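Local coordinates for protein 1-carboxybiuret hydrolase subunit AtzE (Pseudomonas sp., PDB 6C62) that hydrolyses 1-carboxybiuret to urea-1,3-dicarboxylate and ammonia, an amidase-family step in the bacterial degradation of the herbicide atrazine, at residues A[191-196]-A[221-226]. Numbering follows the deposited sequence.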
ATOM      1  N   PHE A 191       2.229 -11.632 -10.248  1.00  9.57           N
ATOM      2  CA  PHE A 191       2.181 -10.193 -10.040  1.00  9.39           C
ATOM      3  C   PHE A 191       3.599  -9.673  -9.753  1.00 10.98           C
ATOM      4  O   PHE A 191       4.305 -10.177  -8.865  1.00 11.06           O
ATOM      5  CB  PHE A 191       1.253  -9.847  -8.876  1.00 10.15           C
ATOM      6  CG  PHE A 191       1.004  -8.375  -8.733  1.00  9.80           C
ATOM      7  CD1 PHE A 191       0.065  -7.723  -9.535  1.00  9.51           C
ATOM      8  CD2 PHE A 191       1.822  -7.633  -7.944  1.00 11.00           C
ATOM      9  CE1 PHE A 191      -0.105  -6.356  -9.479  1.00  9.70           C
ATOM     10  CE2 PHE A 191       1.697  -6.232  -7.883  1.00 11.22           C
ATOM     11  CZ  PHE A 191       0.718  -5.589  -8.682  1.00 10.87           C
ATOM     12  N   GLY A 192       4.033  -8.682 -10.500  1.00 11.46           N
ATOM     13  CA  GLY A 192       5.356  -8.077 -10.358  1.00 10.52           C
ATOM     14  C   GLY A 192       6.450  -8.716 -11.156  1.00 10.65           C
ATOM     15  O   GLY A 192       7.596  -8.297 -11.030  1.00 11.43           O
ATOM     16  N   ARG A 193       6.136  -9.692 -11.998  1.00 10.02           N
ATOM     17  CA  ARG A 193       7.127 -10.298 -12.858  1.00 10.77           C
ATOM     18  C   ARG A 193       7.532  -9.426 -14.062  1.00 11.86           C
ATOM     19  O   ARG A 193       8.706  -9.267 -14.367  1.00 10.93           O
ATOM     20  CB  ARG A 193       6.587 -11.660 -13.346  1.00 11.93           C
ATOM     21  CG  ARG A 193       7.441 -12.376 -14.361  1.00 12.69           C
ATOM     22  CD  ARG A 193       8.735 -12.932 -13.805  1.00 13.40           C
ATOM     23  NE  ARG A 193       8.491 -14.188 -13.089  1.00 14.05           N
ATOM     24  CZ  ARG A 193       9.459 -14.956 -12.565  1.00 13.36           C
ATOM     25  NH1 ARG A 193       9.147 -16.094 -11.967  1.00 14.39           N
ATOM     26  NH2 ARG A 193      10.700 -14.569 -12.585  1.00 13.67           N
ATOM     27  N   LEU A 194       6.514  -8.989 -14.824  1.00 11.73           N
ATOM     28  CA  LEU A 194       6.717  -8.276 -16.062  1.00 11.00           C
ATOM     29  C   LEU A 194       6.404  -6.780 -15.899  1.00 10.53           C
ATOM     30  O   LEU A 194       5.372  -6.376 -15.312  1.00 10.74           O
ATOM     31  CB  LEU A 194       5.879  -8.885 -17.173  1.00 11.77           C
ATOM     32  CG  LEU A 194       6.137 -10.278 -17.638  1.00 11.99           C
ATOM     33  CD1 LEU A 194       5.347 -10.566 -18.902  1.00 12.13           C
ATOM     34  CD2 LEU A 194       7.620 -10.528 -17.942  1.00 12.33           C
ATOM     35  N   SER A 195       7.319  -5.966 -16.423  1.00  9.53           N
ATOM     36  CA  SER A 195       7.267  -4.499 -16.239  1.00 10.17           C
ATOM     37  C   SER A 195       6.003  -3.916 -16.835  1.00 10.16           C
ATOM     38  O   SER A 195       5.612  -4.261 -17.985  1.00 10.48           O
ATOM     39  CB  SER A 195       8.442  -3.832 -16.913  1.00 10.95           C
ATOM     40  OG  SER A 195       8.277  -2.413 -16.829  1.00 11.13           O
ATOM     41  N   ARG A 196       5.381  -3.043 -16.093  1.00 10.06           N
ATOM     42  CA  ARG A 196       4.139  -2.403 -16.541  1.00 11.01           C
ATOM     43  C   ARG A 196       4.412  -1.010 -17.149  1.00 11.81           C
ATOM     44  O   ARG A 196       3.496  -0.329 -17.540  1.00 10.94           O
ATOM     45  CB  ARG A 196       3.174  -2.257 -15.350  1.00 11.44           C
ATOM     46  CG  ARG A 196       2.766  -3.596 -14.833  1.00 11.55           C
ATOM     47  CD  ARG A 196       1.713  -3.563 -13.727  1.00 12.26           C
ATOM     48  NE  ARG A 196       1.957  -2.597 -12.652  1.00 12.87           N
ATOM     49  CZ  ARG A 196       1.198  -2.492 -11.569  1.00 12.57           C
ATOM     50  NH1 ARG A 196       0.153  -3.316 -11.373  1.00 13.33           N
ATOM     51  NH2 ARG A 196       1.471  -1.593 -10.669  1.00 13.36           N
ATOM     52  N   LEU A 221       8.390 -18.640 -25.115  1.00 13.44           N
ATOM     53  CA  LEU A 221       9.377 -17.822 -25.861  1.00 13.78           C
ATOM     54  C   LEU A 221       9.136 -16.333 -25.616  1.00 12.73           C
ATOM     55  O   LEU A 221      10.089 -15.599 -25.418  1.00 12.43           O
ATOM     56  CB  LEU A 221       9.315 -18.065 -27.400  1.00 15.27           C
ATOM     57  CG  LEU A 221       9.863 -19.424 -27.838  1.00 16.48           C
ATOM     58  CD1 LEU A 221       9.305 -19.781 -29.177  1.00 19.15           C
ATOM     59  CD2 LEU A 221      11.356 -19.439 -27.891  1.00 17.56           C
ATOM     60  N   ALA A 222       7.856 -15.917 -25.625  1.00 12.72           N
ATOM     61  CA  ALA A 222       7.518 -14.494 -25.480  1.00 12.49           C
ATOM     62  C   ALA A 222       7.791 -14.055 -24.043  1.00 11.65           C
ATOM     63  O   ALA A 222       8.369 -13.009 -23.794  1.00 11.74           O
ATOM     64  CB  ALA A 222       6.076 -14.285 -25.860  1.00 12.32           C
ATOM     65  N   TYR A 223       7.358 -14.890 -23.101  1.00 12.62           N
ATOM     66  CA  TYR A 223       7.632 -14.678 -21.670  1.00 12.10           C
ATOM     67  C   TYR A 223       9.135 -14.538 -21.407  1.00 12.69           C
ATOM     68  O   TYR A 223       9.565 -13.562 -20.812  1.00 13.91           O
ATOM     69  CB  TYR A 223       7.016 -15.796 -20.857  1.00 11.61           C
ATOM     70  CG  TYR A 223       7.400 -15.867 -19.410  1.00 10.96           C
ATOM     71  CD1 TYR A 223       7.241 -14.783 -18.581  1.00 11.93           C
ATOM     72  CD2 TYR A 223       7.953 -17.020 -18.875  1.00 11.06           C
ATOM     73  CE1 TYR A 223       7.609 -14.849 -17.223  1.00 11.28           C
ATOM     74  CE2 TYR A 223       8.255 -17.141 -17.530  1.00 11.42           C
ATOM     75  CZ  TYR A 223       8.114 -16.012 -16.706  1.00 12.04           C
ATOM     76  OH  TYR A 223       8.480 -16.073 -15.403  1.00 11.75           O
ATOM     77  N   ASP A 224       9.947 -15.455 -21.899  1.00 13.33           N
ATOM     78  CA  ASP A 224      11.434 -15.305 -21.724  1.00 14.39           C
ATOM     79  C   ASP A 224      12.022 -14.020 -22.309  1.00 13.30           C
ATOM     80  O   ASP A 224      12.773 -13.315 -21.634  1.00 12.34           O
ATOM     81  CB  ASP A 224      12.192 -16.513 -22.251  1.00 15.83           C
ATOM     82  CG  ASP A 224      12.052 -17.757 -21.315  1.00 20.91           C
ATOM     83  OD1 ASP A 224      11.228 -17.729 -20.291  1.00 21.01           O
ATOM     84  OD2 ASP A 224      12.727 -18.790 -21.647  1.00 19.71           O
ATOM     85  N   ALA A 225      11.546 -13.637 -23.479  1.00 12.71           N
ATOM     86  CA  ALA A 225      11.961 -12.391 -24.105  1.00 12.45           C
ATOM     87  C   ALA A 225      11.619 -11.132 -23.299  1.00 12.41           C
ATOM     88  O   ALA A 225      12.392 -10.145 -23.326  1.00 11.30           O
ATOM     89  CB  ALA A 225      11.350 -12.308 -25.514  1.00 12.81           C
ATOM     90  N   MET A 226      10.491 -11.182 -22.594  1.00 11.87           N
ATOM     91  CA  MET A 226       9.954 -10.033 -21.870  1.00 12.92           C
ATOM     92  C   MET A 226      10.463  -9.871 -20.391  1.00 12.56           C
ATOM     93  O   MET A 226      10.353  -8.831 -19.783  1.00 12.13           O
ATOM     94  CB  MET A 226       8.434 -10.164 -21.880  1.00 12.52           C
ATOM     95  CG  MET A 226       7.881  -9.875 -23.244  1.00 13.80           C
ATOM     96  SD  MET A 226       6.070  -9.647 -23.210  1.00 14.89           S
ATOM     97  CE  MET A 226       5.531 -11.303 -22.859  1.00 12.42           C
TER
HETATM   98  O   HOH W   1       9.755  -7.553 -17.384  1.00 19.71           O
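Arg193 and Leu194 meet Tyr223 and Met226 in a buried contact: the loop linking neighbouring strands 185-188 and 208-213 of the amidase fold's central mixed sheet packs on the last turn of helix 216-226. Tyr223 OH lies over one face of the Arg193 guanidinium, 3.0 Å from NE, but the angle is too poor for a hydrogen bond; the planes stand 81° apart. With chi1 at 174°, Arg193 CG lies in plane at the Tyr223 ring edge, 3.8 Å from CE1; bends at chi2 and chi3 bring NE and CZ beside Tyr223 OH. Leu194 spreads its two methyls: CD1 touches Met226 CE at 4.0 Å, while CD2 sits 4.3 Å from Tyr223 CD1 and packs against Met226 O, the last helical carbonyl. Further out, Arg193 NH1 salt-bridges Glu437 and NH2 hydrogen-bonds Gln242, which probably holds the guanidinium in its orientation. A methionine in place of Arg193 would probably leave Glu437 without its charged mate and Tyr223 OH without the flat group beneath it. Met226 packs on Leu103 and Leu107 of helix 102-109. Met226 O accepts from Arg106 NH1 and, at 2.8 Å, from a water, which accepts from Ser195 N at 3.1 Å.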